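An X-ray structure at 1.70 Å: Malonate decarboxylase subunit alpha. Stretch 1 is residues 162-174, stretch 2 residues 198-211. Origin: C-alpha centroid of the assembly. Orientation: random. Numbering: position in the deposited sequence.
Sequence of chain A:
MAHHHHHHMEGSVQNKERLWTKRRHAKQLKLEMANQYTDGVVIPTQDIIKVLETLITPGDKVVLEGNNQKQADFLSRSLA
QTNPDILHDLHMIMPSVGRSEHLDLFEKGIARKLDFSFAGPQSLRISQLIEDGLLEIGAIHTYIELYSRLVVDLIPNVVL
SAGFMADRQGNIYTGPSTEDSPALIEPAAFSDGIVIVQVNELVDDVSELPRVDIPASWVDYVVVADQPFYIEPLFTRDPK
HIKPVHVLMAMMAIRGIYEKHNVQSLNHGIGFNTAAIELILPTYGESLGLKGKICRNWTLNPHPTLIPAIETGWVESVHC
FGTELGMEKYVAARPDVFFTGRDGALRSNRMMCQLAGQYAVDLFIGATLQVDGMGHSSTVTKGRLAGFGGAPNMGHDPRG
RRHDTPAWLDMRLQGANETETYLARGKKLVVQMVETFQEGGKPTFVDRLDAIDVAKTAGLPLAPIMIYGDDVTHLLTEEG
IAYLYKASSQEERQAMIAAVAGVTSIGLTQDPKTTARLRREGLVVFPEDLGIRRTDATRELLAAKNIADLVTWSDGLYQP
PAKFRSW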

# COMPACT_ATOMS: atom_id res chain seq x y z
N ALA A 162 21.94 -3.89 -0.38
CA ALA A 162 22.71 -5.10 -0.13
C ALA A 162 21.99 -6.36 -0.61
O ALA A 162 20.76 -6.44 -0.56
CB ALA A 162 23.01 -5.26 1.37
N GLY A 163 22.78 -7.36 -1.03
CA GLY A 163 22.26 -8.65 -1.39
C GLY A 163 23.25 -9.76 -1.08
O GLY A 163 24.37 -9.52 -0.65
N PHE A 164 22.80 -11.00 -1.30
CA PHE A 164 23.67 -12.16 -1.06
C PHE A 164 24.69 -12.33 -2.17
O PHE A 164 25.88 -12.56 -1.91
CB PHE A 164 22.84 -13.43 -0.93
CG PHE A 164 22.17 -13.59 0.40
CD1 PHE A 164 22.89 -13.98 1.52
CD2 PHE A 164 20.80 -13.37 0.53
CE1 PHE A 164 22.26 -14.13 2.75
CE2 PHE A 164 20.18 -13.50 1.75
CZ PHE A 164 20.90 -13.90 2.86
N MET A 165 24.24 -12.24 -3.42
CA MET A 165 25.08 -12.63 -4.54
C MET A 165 24.76 -11.78 -5.75
O MET A 165 23.61 -11.38 -5.95
CB MET A 165 24.89 -14.13 -4.84
CG MET A 165 25.81 -14.70 -5.88
SD MET A 165 25.48 -16.47 -6.11
CE MET A 165 26.62 -17.18 -4.91
N ALA A 166 25.79 -11.47 -6.53
CA ALA A 166 25.60 -10.83 -7.83
C ALA A 166 26.43 -11.58 -8.86
O ALA A 166 27.46 -12.17 -8.55
CB ALA A 166 26.02 -9.36 -7.83
N ASP A 167 25.95 -11.55 -10.10
CA ASP A 167 26.79 -11.96 -11.22
C ASP A 167 27.48 -10.71 -11.77
O ASP A 167 27.30 -9.61 -11.24
CB ASP A 167 25.97 -12.70 -12.27
CG ASP A 167 24.98 -11.81 -13.01
OD1 ASP A 167 25.02 -10.57 -12.88
OD2 ASP A 167 24.14 -12.38 -13.73
N ARG A 168 28.24 -10.86 -12.84
CA ARG A 168 29.01 -9.72 -13.35
C ARG A 168 28.19 -8.79 -14.24
O ARG A 168 28.73 -7.78 -14.72
CB ARG A 168 30.26 -10.22 -14.08
CG ARG A 168 31.22 -10.92 -13.15
CD ARG A 168 32.53 -11.24 -13.85
NE ARG A 168 33.50 -11.77 -12.92
CZ ARG A 168 34.38 -11.03 -12.25
NH1 ARG A 168 34.39 -9.71 -12.41
NH2 ARG A 168 35.24 -11.60 -11.41
N GLN A 169 26.92 -9.09 -14.45
CA GLN A 169 26.02 -8.16 -15.12
C GLN A 169 25.29 -7.26 -14.13
O GLN A 169 24.72 -6.25 -14.55
CB GLN A 169 25.01 -8.92 -15.97
CG GLN A 169 25.57 -9.45 -17.27
CD GLN A 169 25.86 -8.33 -18.24
OE1 GLN A 169 24.94 -7.76 -18.83
NE2 GLN A 169 27.14 -8.00 -18.40
N GLY A 170 25.28 -7.61 -12.85
CA GLY A 170 24.52 -6.87 -11.86
C GLY A 170 23.18 -7.46 -11.48
O GLY A 170 22.42 -6.81 -10.76
N ASN A 171 22.84 -8.66 -11.97
CA ASN A 171 21.71 -9.39 -11.40
C ASN A 171 21.99 -9.71 -9.93
O ASN A 171 23.08 -10.14 -9.58
CB ASN A 171 21.49 -10.70 -12.16
CG ASN A 171 21.02 -10.48 -13.59
OD1 ASN A 171 19.93 -9.95 -13.81
ND2 ASN A 171 21.82 -10.94 -14.56
N ILE A 172 20.99 -9.50 -9.06
CA ILE A 172 21.17 -9.65 -7.63
C ILE A 172 20.27 -10.75 -7.11
O ILE A 172 19.08 -10.80 -7.43
CB ILE A 172 20.89 -8.35 -6.84
CG1 ILE A 172 21.51 -7.12 -7.53
CG2 ILE A 172 21.44 -8.48 -5.42
CD1 ILE A 172 23.03 -7.10 -7.50
N TYR A 173 20.83 -11.61 -6.27
CA TYR A 173 20.05 -12.52 -5.43
C TYR A 173 19.98 -11.93 -4.03
O TYR A 173 21.02 -11.74 -3.39
CB TYR A 173 20.69 -13.91 -5.42
CG TYR A 173 20.05 -14.86 -4.43
CD1 TYR A 173 18.71 -15.20 -4.53
CD2 TYR A 173 20.79 -15.39 -3.37
CE1 TYR A 173 18.12 -16.05 -3.62
CE2 TYR A 173 20.21 -16.25 -2.45
CZ TYR A 173 18.87 -16.58 -2.58
OH TYR A 173 18.27 -17.42 -1.67
N THR A 174 18.76 -11.61 -3.57
CA THR A 174 18.55 -11.11 -2.21
C THR A 174 17.88 -12.13 -1.28
O THR A 174 17.99 -11.99 -0.06
CB THR A 174 17.72 -9.82 -2.23
OG1 THR A 174 16.51 -10.01 -2.98
CG2 THR A 174 18.49 -8.69 -2.88
N GLN A 198 25.99 -3.76 -2.60
CA GLN A 198 27.02 -4.62 -2.04
C GLN A 198 26.50 -6.06 -1.96
O GLN A 198 25.33 -6.30 -1.64
CB GLN A 198 27.45 -4.12 -0.65
CG GLN A 198 26.35 -4.21 0.42
CD GLN A 198 26.92 -4.16 1.81
OE1 GLN A 198 27.19 -3.09 2.35
NE2 GLN A 198 27.13 -5.34 2.41
N VAL A 199 27.37 -7.02 -2.28
CA VAL A 199 26.99 -8.43 -2.20
C VAL A 199 28.01 -9.21 -1.39
O VAL A 199 29.20 -8.87 -1.34
CB VAL A 199 26.81 -9.09 -3.59
CG1 VAL A 199 25.62 -8.47 -4.32
CG2 VAL A 199 28.09 -9.00 -4.44
N ASN A 200 27.54 -10.29 -0.77
CA ASN A 200 28.44 -11.16 -0.01
C ASN A 200 29.38 -11.93 -0.93
O ASN A 200 30.54 -12.17 -0.55
CB ASN A 200 27.65 -12.16 0.84
CG ASN A 200 26.85 -11.48 1.93
OD1 ASN A 200 26.99 -10.28 2.15
ND2 ASN A 200 26.02 -12.25 2.61
N GLU A 201 28.92 -12.30 -2.12
CA GLU A 201 29.65 -13.12 -3.07
C GLU A 201 29.42 -12.64 -4.50
O GLU A 201 28.31 -12.25 -4.86
CB GLU A 201 29.19 -14.58 -3.01
CG GLU A 201 29.73 -15.41 -1.90
CD GLU A 201 29.20 -16.82 -2.04
OE1 GLU A 201 28.04 -17.06 -1.65
OE2 GLU A 201 29.93 -17.67 -2.59
N LEU A 202 30.46 -12.73 -5.32
CA LEU A 202 30.36 -12.47 -6.75
C LEU A 202 30.53 -13.76 -7.53
O LEU A 202 31.48 -14.52 -7.28
CB LEU A 202 31.43 -11.46 -7.19
CG LEU A 202 31.45 -11.03 -8.66
CD1 LEU A 202 30.27 -10.12 -8.96
CD2 LEU A 202 32.77 -10.32 -8.97
N VAL A 203 29.62 -14.02 -8.48
CA VAL A 203 29.76 -15.12 -9.43
C VAL A 203 29.87 -14.55 -10.84
O VAL A 203 29.66 -13.36 -11.07
CB VAL A 203 28.59 -16.13 -9.34
CG1 VAL A 203 28.52 -16.73 -7.96
CG2 VAL A 203 27.30 -15.47 -9.70
N ASP A 204 30.23 -15.41 -11.80
CA ASP A 204 30.42 -14.94 -13.17
C ASP A 204 29.10 -14.85 -13.94
O ASP A 204 28.87 -13.86 -14.65
CB ASP A 204 31.39 -15.84 -13.92
CG ASP A 204 32.76 -15.88 -13.29
OD1 ASP A 204 33.17 -14.85 -12.72
OD2 ASP A 204 33.43 -16.93 -13.36
N ASP A 205 28.23 -15.85 -13.82
CA ASP A 205 27.11 -15.97 -14.73
C ASP A 205 25.81 -16.05 -13.95
O ASP A 205 25.77 -16.54 -12.82
CB ASP A 205 27.23 -17.20 -15.63
CG ASP A 205 26.15 -17.24 -16.69
OD1 ASP A 205 26.20 -16.41 -17.63
OD2 ASP A 205 25.24 -18.08 -16.58
N VAL A 206 24.73 -15.57 -14.59
CA VAL A 206 23.42 -15.49 -13.95
C VAL A 206 22.93 -16.88 -13.54
O VAL A 206 22.19 -17.02 -12.55
CB VAL A 206 22.43 -14.77 -14.88
CG1 VAL A 206 22.21 -15.55 -16.16
CG2 VAL A 206 21.11 -14.53 -14.16
N SER A 207 23.35 -17.91 -14.26
CA SER A 207 22.94 -19.28 -13.98
C SER A 207 23.46 -19.80 -12.64
O SER A 207 22.95 -20.81 -12.16
CB SER A 207 23.39 -20.19 -15.13
OG SER A 207 24.81 -20.23 -15.24
N GLU A 208 24.44 -19.13 -12.01
CA GLU A 208 24.83 -19.60 -10.68
C GLU A 208 23.98 -19.00 -9.57
O GLU A 208 24.00 -19.52 -8.45
CB GLU A 208 26.31 -19.29 -10.38
CG GLU A 208 26.83 -20.11 -9.18
CD GLU A 208 28.33 -20.04 -8.95
OE1 GLU A 208 29.06 -19.50 -9.81
OE2 GLU A 208 28.78 -20.54 -7.90
N LEU A 209 23.25 -17.92 -9.83
CA LEU A 209 22.42 -17.34 -8.79
C LEU A 209 21.26 -18.27 -8.47
O LEU A 209 20.69 -18.88 -9.38
CB LEU A 209 21.85 -15.98 -9.21
CG LEU A 209 22.78 -14.87 -9.68
CD1 LEU A 209 21.94 -13.63 -9.99
CD2 LEU A 209 23.78 -14.53 -8.63
N PRO A 210 20.90 -18.41 -7.20
CA PRO A 210 19.70 -19.19 -6.87
C PRO A 210 18.47 -18.69 -7.62
O PRO A 210 17.71 -19.49 -8.18
CB PRO A 210 19.60 -19.02 -5.36
CG PRO A 210 21.07 -18.88 -4.93
CD PRO A 210 21.65 -17.99 -6.01
N ARG A 211 18.30 -17.38 -7.67
CA ARG A 211 17.32 -16.73 -8.54
C ARG A 211 17.75 -15.28 -8.70
O ARG A 211 18.61 -14.79 -7.96
CB ARG A 211 15.91 -16.83 -7.97
CG ARG A 211 15.77 -16.12 -6.62
CD ARG A 211 14.35 -16.24 -6.06
NE ARG A 211 14.18 -15.42 -4.87
CZ ARG A 211 14.00 -15.90 -3.64
NH1 ARG A 211 13.94 -17.22 -3.44
NH2 ARG A 211 13.86 -15.06 -2.62
O HOH W 1 26.31 -7.76 1.00
O HOH W 2 26.14 -15.66 -0.97
O HOH W 3 25.13 -13.09 -16.31
O HOH W 4 34.93 -14.50 -10.73

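Parallel backbone pairing supplies the framework. CA–CA separations of 4.7 to 5.1 Å place A162 beside Q198, G163 beside V199, M165 beside E201 and A166 beside L202, in the same register before and after the corners at F164 and N200. Five backbone hydrogen bonds join the stretches: G163 N to Q198 O (2.8 Å, 155°), N200 N to G163 O (3.3 Å, 142°), E201 N to F164 O (3.1 Å, 137°), A166 N to E201 O (3.1 Å, 158°) and V203 N to A166 O (2.8 Å, 172°), the last being the straightest. CA-H...O contacts supplement them, as from V199 CA to G163 O at 3.2 Å. Glycine suits position 163 because an ideal CB would lie 2.6 Å from I172 CG2.

The stretches bury 1170 Å² between them, both sides summed, and apolar side chains contribute to it. M165, extended through chi1 and chi2 (both t), loses 113 Å²; its CG lies 3.4 Å from L209 CD2 and its SD 3.6 Å from V203 CG1. On the opposite face from M165, the small A166 side chain fits against V199, CB to CG1 3.6 Å. Y173 presents a ring face to P210, whose CB sits 3.8 Å from the ring centroid and 14° off the normal, a CH-pi geometry. The R211 guanidinium in turn has Y173 CE1 over one face, while R211 O is buried without a partner.

Charge enters at the exposed edge: R168 NE and D204 OD1 form a salt bridge at 3.1 Å and 167°, with D204 near the guanidinium plane and L202 CD2 over its face.

Waters add bridges. Water 4 links R168 NH2 (3.0 Å) to D204 OD1 (2.7 Å), and water 2 links F164 O (3.2 Å) to E201 OE1 (2.5 Å). Water 3 donates to D167 OD2 (2.9 Å) and accepts weakly from V206 N (3.0 Å). D167 also organises its own turn, OD1 accepting from Q169 N (2.9 Å) and OD2 from N171 ND2 (2.9 Å, 170°).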